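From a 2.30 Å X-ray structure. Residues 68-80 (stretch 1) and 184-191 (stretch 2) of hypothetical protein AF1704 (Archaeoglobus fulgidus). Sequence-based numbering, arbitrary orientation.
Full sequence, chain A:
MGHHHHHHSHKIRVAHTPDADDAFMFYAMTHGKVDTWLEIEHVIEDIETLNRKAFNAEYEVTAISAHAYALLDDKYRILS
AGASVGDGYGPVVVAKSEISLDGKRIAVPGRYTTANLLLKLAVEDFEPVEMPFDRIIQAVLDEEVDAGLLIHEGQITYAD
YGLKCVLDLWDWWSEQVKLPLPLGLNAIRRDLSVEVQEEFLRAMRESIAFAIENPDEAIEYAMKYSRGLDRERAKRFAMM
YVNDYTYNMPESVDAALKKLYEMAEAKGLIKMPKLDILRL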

ATOM      1  N   ALA A  68      -7.955   5.590   2.662  1.00 11.64           N
ATOM      2  CA  ALA A  68      -9.194   5.370   1.937  1.00 12.95           C
ATOM      3  C   ALA A  68     -10.192   4.524   2.724  1.00 15.50           C
ATOM      4  O   ALA A  68     -11.388   4.823   2.747  1.00 17.17           O
ATOM      5  CB  ALA A  68      -8.896   4.717   0.598  1.00 13.40           C
ATOM      6  N   TYR A  69      -9.699   3.476   3.376  1.00 15.86           N
ATOM      7  CA  TYR A  69     -10.550   2.585   4.154  1.00 16.35           C
ATOM      8  C   TYR A  69     -11.459   3.321   5.126  1.00 17.70           C
ATOM      9  O   TYR A  69     -12.606   2.920   5.340  1.00 15.32           O
ATOM     10  CB  TYR A  69      -9.705   1.573   4.939  1.00 16.37           C
ATOM     11  CG  TYR A  69     -10.558   0.634   5.763  1.00 14.96           C
ATOM     12  CD1 TYR A  69     -11.377  -0.303   5.142  1.00 16.16           C
ATOM     13  CD2 TYR A  69     -10.629   0.751   7.154  1.00 16.79           C
ATOM     14  CE1 TYR A  69     -12.253  -1.093   5.874  1.00 16.46           C
ATOM     15  CE2 TYR A  69     -11.511  -0.043   7.900  1.00 17.82           C
ATOM     16  CZ  TYR A  69     -12.320  -0.959   7.237  1.00 17.37           C
ATOM     17  OH  TYR A  69     -13.229  -1.725   7.923  1.00 22.96           O
ATOM     18  N   ALA A  70     -10.953   4.398   5.720  1.00 20.43           N
ATOM     19  CA  ALA A  70     -11.756   5.154   6.677  1.00 22.42           C
ATOM     20  C   ALA A  70     -13.014   5.744   6.029  1.00 24.27           C
ATOM     21  O   ALA A  70     -13.993   6.032   6.720  1.00 24.94           O
ATOM     22  CB  ALA A  70     -10.918   6.257   7.308  1.00 21.87           C
ATOM     23  N   LEU A  71     -12.986   5.895   4.705  1.00 25.29           N
ATOM     24  CA  LEU A  71     -14.118   6.445   3.958  1.00 26.03           C
ATOM     25  C   LEU A  71     -15.007   5.361   3.326  1.00 26.85           C
ATOM     26  O   LEU A  71     -15.870   5.664   2.495  1.00 26.38           O
ATOM     27  CB  LEU A  71     -13.619   7.395   2.860  1.00 26.84           C
ATOM     28  CG  LEU A  71     -12.963   8.718   3.265  1.00 27.54           C
ATOM     29  CD1 LEU A  71     -12.201   9.302   2.091  1.00 25.72           C
ATOM     30  CD2 LEU A  71     -14.027   9.695   3.747  1.00 27.95           C
ATOM     31  N   LEU A  72     -14.804   4.103   3.712  1.00 27.42           N
ATOM     32  CA  LEU A  72     -15.607   3.017   3.168  1.00 28.11           C
ATOM     33  C   LEU A  72     -15.681   1.780   4.060  1.00 27.70           C
ATOM     34  O   LEU A  72     -15.853   0.656   3.583  1.00 27.78           O
ATOM     35  CB  LEU A  72     -15.099   2.658   1.770  1.00 30.19           C
ATOM     36  CG  LEU A  72     -13.582   2.647   1.642  1.00 31.35           C
ATOM     37  CD1 LEU A  72     -13.081   1.234   1.906  1.00 31.83           C
ATOM     38  CD2 LEU A  72     -13.166   3.112   0.255  1.00 31.77           C
ATOM     39  N   ASP A  73     -15.583   2.010   5.365  1.00 27.29           N
ATOM     40  CA  ASP A  73     -15.644   0.945   6.351  1.00 26.08           C
ATOM     41  C   ASP A  73     -17.097   0.525   6.610  1.00 26.87           C
ATOM     42  O   ASP A  73     -17.374  -0.311   7.475  1.00 24.93           O
ATOM     43  CB  ASP A  73     -14.979   1.409   7.651  1.00 27.68           C
ATOM     44  CG  ASP A  73     -15.697   2.591   8.289  1.00 29.31           C
ATOM     45  OD1 ASP A  73     -16.040   3.548   7.565  1.00 29.39           O
ATOM     46  OD2 ASP A  73     -15.911   2.565   9.518  1.00 31.72           O
ATOM     47  N   ASP A  74     -18.020   1.114   5.849  1.00 27.12           N
ATOM     48  CA  ASP A  74     -19.440   0.793   5.954  1.00 27.13           C
ATOM     49  C   ASP A  74     -19.785  -0.409   5.073  1.00 26.00           C
ATOM     50  O   ASP A  74     -20.619  -1.250   5.425  1.00 24.77           O
ATOM     51  CB  ASP A  74     -20.306   2.000   5.549  1.00 28.44           C
ATOM     52  CG  ASP A  74     -19.972   2.541   4.163  1.00 33.82           C
ATOM     53  OD1 ASP A  74     -18.778   2.826   3.895  1.00 34.72           O
ATOM     54  OD2 ASP A  74     -20.905   2.705   3.330  1.00 33.53           O
ATOM     55  N   LYS A  75     -19.126  -0.487   3.925  1.00 23.97           N
ATOM     56  CA  LYS A  75     -19.358  -1.575   2.988  1.00 23.33           C
ATOM     57  C   LYS A  75     -18.221  -2.602   2.987  1.00 22.25           C
ATOM     58  O   LYS A  75     -18.389  -3.729   2.517  1.00 21.43           O
ATOM     59  CB  LYS A  75     -19.538  -1.009   1.578  1.00 25.18           C
ATOM     60  CG  LYS A  75     -20.859  -0.276   1.352  1.00 25.74           C
ATOM     61  CD  LYS A  75     -22.051  -1.183   1.640  1.00 25.72           C
ATOM     62  CE  LYS A  75     -23.304  -0.689   0.946  1.00 27.42           C
ATOM     63  NZ  LYS A  75     -23.460   0.780   1.083  1.00 27.04           N
ATOM     64  N   TYR A  76     -17.075  -2.212   3.530  1.00 18.87           N
ATOM     65  CA  TYR A  76     -15.905  -3.079   3.567  1.00 17.45           C
ATOM     66  C   TYR A  76     -15.344  -3.258   4.968  1.00 16.81           C
ATOM     67  O   TYR A  76     -15.514  -2.390   5.820  1.00 17.46           O
ATOM     68  CB  TYR A  76     -14.804  -2.480   2.685  1.00 16.70           C
ATOM     69  CG  TYR A  76     -14.985  -2.672   1.191  1.00 14.79           C
ATOM     70  CD1 TYR A  76     -14.684  -3.893   0.585  1.00 13.95           C
ATOM     71  CD2 TYR A  76     -15.454  -1.634   0.385  1.00 12.19           C
ATOM     72  CE1 TYR A  76     -14.842  -4.080  -0.785  1.00 13.24           C
ATOM     73  CE2 TYR A  76     -15.619  -1.807  -0.985  1.00 15.22           C
ATOM     74  CZ  TYR A  76     -15.312  -3.035  -1.565  1.00 13.34           C
ATOM     75  OH  TYR A  76     -15.503  -3.224  -2.905  1.00  9.67           O
ATOM     76  N   ARG A  77     -14.683  -4.385   5.215  1.00 16.37           N
ATOM     77  CA  ARG A  77     -14.036  -4.595   6.506  1.00 16.67           C
ATOM     78  C   ARG A  77     -12.606  -5.025   6.212  1.00 16.12           C
ATOM     79  O   ARG A  77     -12.318  -5.549   5.133  1.00 16.24           O
ATOM     80  CB  ARG A  77     -14.743  -5.657   7.344  1.00 18.86           C
ATOM     81  CG  ARG A  77     -14.434  -7.082   6.986  1.00 21.90           C
ATOM     82  CD  ARG A  77     -15.037  -8.003   8.029  1.00 21.27           C
ATOM     83  NE  ARG A  77     -14.970  -9.400   7.625  1.00 21.42           N
ATOM     84  CZ  ARG A  77     -13.854 -10.119   7.591  1.00 21.42           C
ATOM     85  NH1 ARG A  77     -12.692  -9.572   7.940  1.00 19.18           N
ATOM     86  NH2 ARG A  77     -13.905 -11.393   7.216  1.00 18.68           N
ATOM     87  N   ILE A  78     -11.709  -4.795   7.163  1.00 15.13           N
ATOM     88  CA  ILE A  78     -10.312  -5.141   6.972  1.00 14.16           C
ATOM     89  C   ILE A  78     -10.063  -6.631   7.085  1.00 14.70           C
ATOM     90  O   ILE A  78     -10.486  -7.271   8.046  1.00 14.05           O
ATOM     91  CB  ILE A  78      -9.414  -4.427   7.986  1.00 14.17           C
ATOM     92  CG1 ILE A  78      -9.697  -2.920   7.956  1.00 15.46           C
ATOM     93  CG2 ILE A  78      -7.953  -4.678   7.633  1.00 12.28           C
ATOM     94  CD1 ILE A  78      -9.183  -2.177   9.177  1.00 15.90           C
ATOM     95  N   LEU A  79      -9.386  -7.193   6.088  1.00 12.59           N
ATOM     96  CA  LEU A  79      -9.074  -8.625   6.109  1.00 14.34           C
ATOM     97  C   LEU A  79      -7.805  -8.823   6.945  1.00 13.50           C
ATOM     98  O   LEU A  79      -6.859  -8.050   6.835  1.00 13.52           O
ATOM     99  CB  LEU A  79      -8.871  -9.121   4.682  1.00 15.70           C
ATOM    100  CG  LEU A  79      -8.919 -10.626   4.505  1.00 20.04           C
ATOM    101  CD1 LEU A  79     -10.347 -11.153   4.712  1.00 17.76           C
ATOM    102  CD2 LEU A  79      -8.437 -10.946   3.083  1.00 23.07           C
ATOM    103  N   SER A  80      -7.769  -9.853   7.775  1.00 13.99           N
ATOM    104  CA  SER A  80      -6.597 -10.056   8.624  1.00 15.47           C
ATOM    105  C   SER A  80      -5.278 -10.208   7.864  1.00 15.50           C
ATOM    106  O   SER A  80      -4.224  -9.892   8.401  1.00 17.54           O
ATOM    107  CB  SER A  80      -6.817 -11.261   9.532  1.00 16.39           C
ATOM    108  OG  SER A  80      -8.002 -11.072  10.317  1.00 19.46           O
ATOM    109  N   GLY A 184      -1.031  -0.067   3.378  1.00 14.88           N
ATOM    110  CA  GLY A 184      -1.993  -0.646   2.465  1.00 14.57           C
ATOM    111  C   GLY A 184      -2.733  -1.747   3.189  1.00 14.35           C
ATOM    112  O   GLY A 184      -2.166  -2.404   4.061  1.00 14.41           O
ATOM    113  N   LEU A 185      -3.995  -1.963   2.847  1.00 14.80           N
ATOM    114  CA  LEU A 185      -4.775  -3.001   3.513  1.00 16.16           C
ATOM    115  C   LEU A 185      -5.534  -3.882   2.528  1.00 16.34           C
ATOM    116  O   LEU A 185      -5.807  -3.490   1.392  1.00 16.75           O
ATOM    117  CB  LEU A 185      -5.792  -2.355   4.454  1.00 16.61           C
ATOM    118  CG  LEU A 185      -5.342  -1.359   5.522  1.00 20.12           C
ATOM    119  CD1 LEU A 185      -6.572  -0.654   6.075  1.00 20.69           C
ATOM    120  CD2 LEU A 185      -4.579  -2.065   6.631  1.00 19.97           C
ATOM    121  N   ASN A 186      -5.881  -5.080   2.967  1.00 16.00           N
ATOM    122  CA  ASN A 186      -6.676  -5.932   2.115  1.00 18.40           C
ATOM    123  C   ASN A 186      -8.085  -5.788   2.673  1.00 16.88           C
ATOM    124  O   ASN A 186      -8.307  -5.985   3.862  1.00 16.50           O
ATOM    125  CB  ASN A 186      -6.216  -7.387   2.170  1.00 20.10           C
ATOM    126  CG  ASN A 186      -5.930  -7.944   0.794  1.00 21.62           C
ATOM    127  OD1 ASN A 186      -5.952  -9.159   0.575  1.00 23.54           O
ATOM    128  ND2 ASN A 186      -5.653  -7.052  -0.149  1.00 23.69           N
ATOM    129  N   ALA A 187      -9.024  -5.425   1.805  1.00 16.44           N
ATOM    130  CA  ALA A 187     -10.402  -5.201   2.203  1.00 16.29           C
ATOM    131  C   ALA A 187     -11.388  -6.167   1.541  1.00 16.70           C
ATOM    132  O   ALA A 187     -11.317  -6.416   0.332  1.00 16.08           O
ATOM    133  CB  ALA A 187     -10.785  -3.763   1.876  1.00 16.53           C
ATOM    134  N   ILE A 188     -12.315  -6.701   2.337  1.00 14.97           N
ATOM    135  CA  ILE A 188     -13.323  -7.627   1.825  1.00 15.05           C
ATOM    136  C   ILE A 188     -14.736  -7.091   2.082  1.00 14.58           C
ATOM    137  O   ILE A 188     -15.074  -6.724   3.205  1.00 14.53           O
ATOM    138  CB  ILE A 188     -13.145  -9.061   2.441  1.00 14.23           C
ATOM    139  CG1 ILE A 188     -14.190 -10.027   1.870  1.00 14.47           C
ATOM    140  CG2 ILE A 188     -13.246  -9.013   3.940  1.00 13.72           C
ATOM    141  CD1 ILE A 188     -13.903 -11.473   2.205  1.00 14.62           C
ATOM    142  N   ARG A 189     -15.545  -7.048   1.020  1.00 13.40           N
ATOM    143  CA  ARG A 189     -16.909  -6.535   1.081  1.00 14.61           C
ATOM    144  C   ARG A 189     -17.667  -7.218   2.219  1.00 14.68           C
ATOM    145  O   ARG A 189     -17.479  -8.406   2.468  1.00 15.33           O
ATOM    146  CB  ARG A 189     -17.605  -6.746  -0.282  1.00 14.12           C
ATOM    147  CG  ARG A 189     -18.603  -5.637  -0.684  1.00 15.60           C
ATOM    148  CD  ARG A 189     -18.912  -5.607  -2.197  1.00 15.67           C
ATOM    149  NE  ARG A 189     -19.592  -6.815  -2.661  1.00 17.28           N
ATOM    150  CZ  ARG A 189     -19.669  -7.200  -3.936  1.00 18.77           C
ATOM    151  NH1 ARG A 189     -19.106  -6.472  -4.897  1.00 16.33           N
ATOM    152  NH2 ARG A 189     -20.296  -8.331  -4.244  1.00 14.94           N
ATOM    153  N   ARG A 190     -18.513  -6.473   2.922  1.00 15.56           N
ATOM    154  CA  ARG A 190     -19.234  -7.044   4.053  1.00 17.84           C
ATOM    155  C   ARG A 190     -20.427  -7.930   3.703  1.00 19.78           C
ATOM    156  O   ARG A 190     -20.930  -8.655   4.563  1.00 20.62           O
ATOM    157  CB  ARG A 190     -19.687  -5.921   4.992  1.00 20.12           C
ATOM    158  CG  ARG A 190     -18.549  -5.161   5.684  1.00 19.26           C
ATOM    159  CD  ARG A 190     -19.093  -3.950   6.439  1.00 21.46           C
ATOM    160  NE  ARG A 190     -18.054  -3.140   7.070  1.00 19.29           N
ATOM    161  CZ  ARG A 190     -17.406  -3.480   8.179  1.00 18.42           C
ATOM    162  NH1 ARG A 190     -17.681  -4.621   8.793  1.00 17.99           N
ATOM    163  NH2 ARG A 190     -16.488  -2.663   8.677  1.00 21.52           N
ATOM    164  N   ASP A 191     -20.878  -7.886   2.450  1.00 21.61           N
ATOM    165  CA  ASP A 191     -22.029  -8.692   2.033  1.00 22.93           C
ATOM    166  C   ASP A 191     -21.694 -10.134   1.636  1.00 22.50           C
ATOM    167  O   ASP A 191     -22.588 -10.901   1.260  1.00 24.62           O
ATOM    168  CB  ASP A 191     -22.748  -8.023   0.861  1.00 24.47           C
ATOM    169  CG  ASP A 191     -21.970  -8.134  -0.426  1.00 25.76           C
ATOM    170  OD1 ASP A 191     -20.899  -7.508  -0.532  1.00 26.31           O
ATOM    171  OD2 ASP A 191     -22.418  -8.868  -1.330  1.00 30.47           O
TER
HETATM  172  O   HOH W   1     -21.277  -4.814   1.541  1.00 16.44           O
HETATM  173  O   HOH W   2     -17.127  -9.466   5.417  1.00 34.47           O
HETATM  174  O   HOH W   3      -5.349  -6.348   5.306  1.00 16.26           O

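Strands far apart in sequence are commonly joined by a backbone ladder, and a long side chain at the ladder's end can extend the grip beyond it. AF1704 offers a compact example, in which residues 76-78 run antiparallel to 184-189 and the paired stretches bury 759 Å² between them.

The ladder centres on Ile188. Its amide nitrogen N donates to Arg77 O at 3.0 Å, and Arg77 N donates back to Ile188 O at 3.1 Å, the narrow reciprocal pair of an antiparallel sheet. Further bonds follow in both directions: Leu79 N to Asn186 O at 2.8 Å, and Arg190 N to Lys75 O, also at 2.8 Å. Because Arg77 and Ile188 are directly paired, their side chains share a face of the sheet. There Ile188 CG2 lies 3.7 Å from Leu79 CD1, an apolar contact, and also sits over one face of the Arg77 guanidinium, whose flat surface can accept a methyl group without sacrificing the hydrogen bonds made in its plane. Ile78 and Ala187 occupy the other face.

Arg190 covers more surface than any other residue here. Past the end of its strand, its extended side chain turns back over the loop that leads into the partner strand. Two nitrogens converge on one carbonyl: NE donates to Asp73 O at 2.9 Å and NH2 to the same Asp73 O at 2.8 Å. A cationic group thus meets a backbone oxygen with no negatively charged side chain required, while Arg77 CB lies over one face of the guanidinium.

Tyr76 works differently. Its CA-to-CB bond points away from the other stretch, but the ring comes back, placing CD1 3.3 Å from Arg189 N and 4.1 Å from Ala187 CB, with Arg189 CG over one face. Aromatic surface thereby covers the strand where the backbones draw close.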